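Local atomic coordinates of nucleosome assembly protein 1, putative (PDB entry 3FS3), a protein that probably binds histones and chromatin as a dimeric histone chaperone of the nucleosome assembly protein family in the malaria parasite. Residues A[113-118]-A[140-145]. Residues are numbered along the deposited sequence; the frame is centred on the assembly and turned at random.
Sequences EFWLRA and LNDIRC
Trp-115 lays its indole along the start of strand 140-147, and nearly everything in this buried contact gathers round that one ring. Trp-115 NE1 gives a weak, bent hydrogen bond to Asn-141 O, 3.0 Å away with an N-H...O angle of 143°; that oxygen lies at the ring edge, as does Leu-140 O. Over one face sits the backbone N of Ile-143, offset toward the rim, while Phe-114 CD2 lies above the centre of the opposite face. Trp-115 has CG anti to its own carbonyl carbon (chi1 -63°), which carries the indole out beside Asp-142. Asp-142 OD1 comes obliquely within 3.3 Å of Trp-115 CZ2, the carboxylate turned 46° from the ring. The Ile-143 side chain runs opposite to the indole and sets CD1 3.8 Å from Trp-115 CE3. At the base of the side chain, Leu-140 CD2 packs on Trp-115 CB, also at 3.8 Å.

A water joins the two backbones, donating to Leu-140 O (2.7 Å) and accepting from Trp-115 N at the first turn of the helix. Farther out, Asn-141 and Asp-142 share backbone hydrogen bonds with Tyr-163 of strand 158-164, a classic beta bulge, and Asn-141 OD1 is held by Thr-108 N. Leu-98 of the long helix 49-99 and Ala-285 of helix 260-289 also touch Trp-115. The short helix 114-120 so packs against the chain's own edge strand in the NAP-fold domain, where helices cover a four-stranded antiparallel sheet.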
ATOM      1  N   GLU A 113       2.086 -27.508 -17.676  1.00 23.84           N
ATOM      2  CA  GLU A 113       1.440 -26.195 -17.726  1.00 26.59           C
ATOM      3  C   GLU A 113       1.182 -25.518 -16.389  1.00 26.09           C
ATOM      4  O   GLU A 113       0.364 -24.594 -16.307  1.00 26.38           O
ATOM      5  CB  GLU A 113       0.114 -26.299 -18.495  1.00 21.96           C
ATOM      6  CG  GLU A 113       0.183 -27.233 -19.681  1.00 29.86           C
ATOM      7  CD  GLU A 113      -0.997 -27.091 -20.625  1.00 38.01           C
ATOM      8  OE1 GLU A 113      -2.101 -26.710 -20.170  1.00 37.26           O
ATOM      9  OE2 GLU A 113      -0.818 -27.378 -21.828  1.00 40.89           O
ATOM     10  N   PHE A 114       1.894 -25.948 -15.349  1.00 26.47           N
ATOM     11  CA  PHE A 114       1.706 -25.376 -14.022  1.00 22.28           C
ATOM     12  C   PHE A 114       1.653 -23.857 -13.943  1.00 22.03           C
ATOM     13  O   PHE A 114       0.692 -23.299 -13.431  1.00 24.11           O
ATOM     14  CB  PHE A 114       2.794 -25.847 -13.055  1.00 26.33           C
ATOM     15  CG  PHE A 114       2.663 -25.245 -11.681  1.00 21.20           C
ATOM     16  CD1 PHE A 114       1.682 -25.702 -10.799  1.00 18.46           C
ATOM     17  CD2 PHE A 114       3.475 -24.187 -11.296  1.00 17.01           C
ATOM     18  CE1 PHE A 114       1.512 -25.108  -9.548  1.00 16.91           C
ATOM     19  CE2 PHE A 114       3.320 -23.583 -10.051  1.00 19.84           C
ATOM     20  CZ  PHE A 114       2.328 -24.049  -9.168  1.00 19.37           C
ATOM     21  N   TRP A 115       2.695 -23.186 -14.420  1.00 21.94           N
ATOM     22  CA  TRP A 115       2.727 -21.730 -14.336  1.00 24.20           C
ATOM     23  C   TRP A 115       1.727 -21.050 -15.268  1.00 24.22           C
ATOM     24  O   TRP A 115       1.107 -20.053 -14.892  1.00 23.27           O
ATOM     25  CB  TRP A 115       4.146 -21.200 -14.591  1.00 18.82           C
ATOM     26  CG  TRP A 115       5.125 -21.661 -13.570  1.00 20.28           C
ATOM     27  CD1 TRP A 115       6.054 -22.653 -13.715  1.00 20.33           C
ATOM     28  CD2 TRP A 115       5.247 -21.191 -12.221  1.00 20.42           C
ATOM     29  NE1 TRP A 115       6.743 -22.830 -12.539  1.00 20.80           N
ATOM     30  CE2 TRP A 115       6.267 -21.950 -11.605  1.00 15.41           C
ATOM     31  CE3 TRP A 115       4.591 -20.203 -11.473  1.00 19.30           C
ATOM     32  CZ2 TRP A 115       6.653 -21.751 -10.275  1.00 17.16           C
ATOM     33  CZ3 TRP A 115       4.973 -20.003 -10.153  1.00 18.52           C
ATOM     34  CH2 TRP A 115       5.999 -20.777  -9.566  1.00 20.84           C
ATOM     35  N   LEU A 116       1.562 -21.580 -16.476  1.00 26.65           N
ATOM     36  CA  LEU A 116       0.604 -20.983 -17.393  1.00 22.60           C
ATOM     37  C   LEU A 116      -0.761 -20.947 -16.731  1.00 25.17           C
ATOM     38  O   LEU A 116      -1.430 -19.913 -16.745  1.00 25.10           O
ATOM     39  CB  LEU A 116       0.496 -21.772 -18.694  1.00 17.31           C
ATOM     40  CG  LEU A 116      -0.705 -21.334 -19.555  1.00 20.60           C
ATOM     41  CD1 LEU A 116      -0.610 -19.837 -19.851  1.00 22.60           C
ATOM     42  CD2 LEU A 116      -0.749 -22.135 -20.856  1.00 19.43           C
ATOM     43  N   ARG A 117      -1.169 -22.066 -16.140  1.00 24.49           N
ATOM     44  CA  ARG A 117      -2.477 -22.129 -15.504  1.00 26.58           C
ATOM     45  C   ARG A 117      -2.578 -21.254 -14.269  1.00 28.63           C
ATOM     46  O   ARG A 117      -3.604 -20.622 -14.040  1.00 32.93           O
ATOM     47  CB  ARG A 117      -2.845 -23.575 -15.187  1.00 28.34           C
ATOM     48  CG  ARG A 117      -3.135 -24.359 -16.452  1.00 37.14           C
ATOM     49  CD  ARG A 117      -3.595 -25.779 -16.194  1.00 41.15           C
ATOM     50  NE  ARG A 117      -3.685 -26.527 -17.447  1.00 47.89           N
ATOM     51  CZ  ARG A 117      -3.820 -27.847 -17.529  1.00 48.44           C
ATOM     52  NH1 ARG A 117      -3.883 -28.584 -16.425  1.00 47.94           N
ATOM     53  NH2 ARG A 117      -3.882 -28.434 -18.718  1.00 45.25           N
ATOM     54  N   ALA A 118      -1.515 -21.198 -13.475  1.00 28.85           N
ATOM     55  CA  ALA A 118      -1.535 -20.344 -12.296  1.00 28.20           C
ATOM     56  C   ALA A 118      -1.713 -18.901 -12.778  1.00 29.79           C
ATOM     57  O   ALA A 118      -2.557 -18.168 -12.263  1.00 31.02           O
ATOM     58  CB  ALA A 118      -0.225 -20.488 -11.507  1.00 27.80           C
ATOM     59  N   LEU A 140       7.567 -22.737 -19.320  1.00 22.54           N
ATOM     60  CA  LEU A 140       7.968 -22.073 -18.088  1.00 25.80           C
ATOM     61  C   LEU A 140       8.265 -23.112 -16.987  1.00 25.24           C
ATOM     62  O   LEU A 140       7.436 -23.978 -16.700  1.00 25.01           O
ATOM     63  CB  LEU A 140       6.851 -21.094 -17.677  1.00 25.28           C
ATOM     64  CG  LEU A 140       7.196 -19.814 -16.907  1.00 29.34           C
ATOM     65  CD1 LEU A 140       8.443 -19.163 -17.487  1.00 23.92           C
ATOM     66  CD2 LEU A 140       6.014 -18.852 -16.957  1.00 18.33           C
ATOM     67  N   ASN A 141       9.471 -23.051 -16.414  1.00 21.93           N
ATOM     68  CA  ASN A 141       9.879 -23.976 -15.351  1.00 22.68           C
ATOM     69  C   ASN A 141       9.762 -23.339 -13.981  1.00 24.12           C
ATOM     70  O   ASN A 141       9.494 -24.018 -12.991  1.00 24.27           O
ATOM     71  CB  ASN A 141      11.337 -24.426 -15.513  1.00 23.43           C
ATOM     72  CG  ASN A 141      11.484 -25.675 -16.368  1.00 26.54           C
ATOM     73  OD1 ASN A 141      10.508 -26.376 -16.645  1.00 28.80           O
ATOM     74  ND2 ASN A 141      12.711 -25.968 -16.773  1.00 22.55           N
ATOM     75  N   ASP A 142       9.971 -22.029 -13.912  1.00 23.33           N
ATOM     76  CA  ASP A 142       9.915 -21.382 -12.618  1.00 23.37           C
ATOM     77  C   ASP A 142       9.930 -19.869 -12.724  1.00 21.62           C
ATOM     78  O   ASP A 142      10.471 -19.301 -13.677  1.00 21.44           O
ATOM     79  CB  ASP A 142      11.108 -21.868 -11.787  1.00 19.74           C
ATOM     80  CG  ASP A 142      11.007 -21.490 -10.315  1.00 26.42           C
ATOM     81  OD1 ASP A 142       9.884 -21.416  -9.777  1.00 25.85           O
ATOM     82  OD2 ASP A 142      12.068 -21.292  -9.688  1.00 28.64           O
ATOM     83  N   ILE A 143       9.308 -19.230 -11.741  1.00 23.42           N
ATOM     84  CA  ILE A 143       9.255 -17.777 -11.643  1.00 21.01           C
ATOM     85  C   ILE A 143       9.748 -17.476 -10.239  1.00 24.57           C
ATOM     86  O   ILE A 143       9.238 -18.036  -9.265  1.00 22.90           O
ATOM     87  CB  ILE A 143       7.826 -17.220 -11.786  1.00 22.27           C
ATOM     88  CG1 ILE A 143       7.216 -17.655 -13.116  1.00 17.73           C
ATOM     89  CG2 ILE A 143       7.863 -15.691 -11.726  1.00 15.70           C
ATOM     90  CD1 ILE A 143       5.820 -17.087 -13.346  1.00 18.29           C
ATOM     91  N   ARG A 144      10.750 -16.607 -10.135  1.00 27.88           N
ATOM     92  CA  ARG A 144      11.321 -16.251  -8.840  1.00 31.20           C
ATOM     93  C   ARG A 144      11.515 -14.749  -8.690  1.00 31.42           C
ATOM     94  O   ARG A 144      11.627 -14.021  -9.675  1.00 31.92           O
ATOM     95  CB  ARG A 144      12.677 -16.948  -8.646  1.00 33.51           C
ATOM     96  CG  ARG A 144      12.602 -18.471  -8.657  1.00 41.28           C
ATOM     97  CD  ARG A 144      13.984 -19.141  -8.654  1.00 45.33           C
ATOM     98  NE  ARG A 144      14.728 -18.937  -7.410  1.00 48.53           N
ATOM     99  CZ  ARG A 144      15.528 -17.901  -7.167  1.00 50.29           C
ATOM    100  NH1 ARG A 144      15.701 -16.961  -8.087  1.00 48.22           N
ATOM    101  NH2 ARG A 144      16.160 -17.806  -6.002  1.00 52.42           N
ATOM    102  N   CYS A 145      11.545 -14.294  -7.443  1.00 32.58           N
ATOM    103  CA  CYS A 145      11.758 -12.886  -7.141  1.00 33.02           C
ATOM    104  C   CYS A 145      12.992 -12.777  -6.246  1.00 33.45           C
ATOM    105  O   CYS A 145      13.138 -13.525  -5.278  1.00 33.92           O
ATOM    106  CB  CYS A 145      10.549 -12.295  -6.422  1.00 31.06           C
ATOM    107  SG  CYS A 145      10.768 -10.556  -5.936  1.00 44.18           S
TER
HETATM  108  O   HOH W   1       4.849 -24.802 -16.303  1.00 19.11           O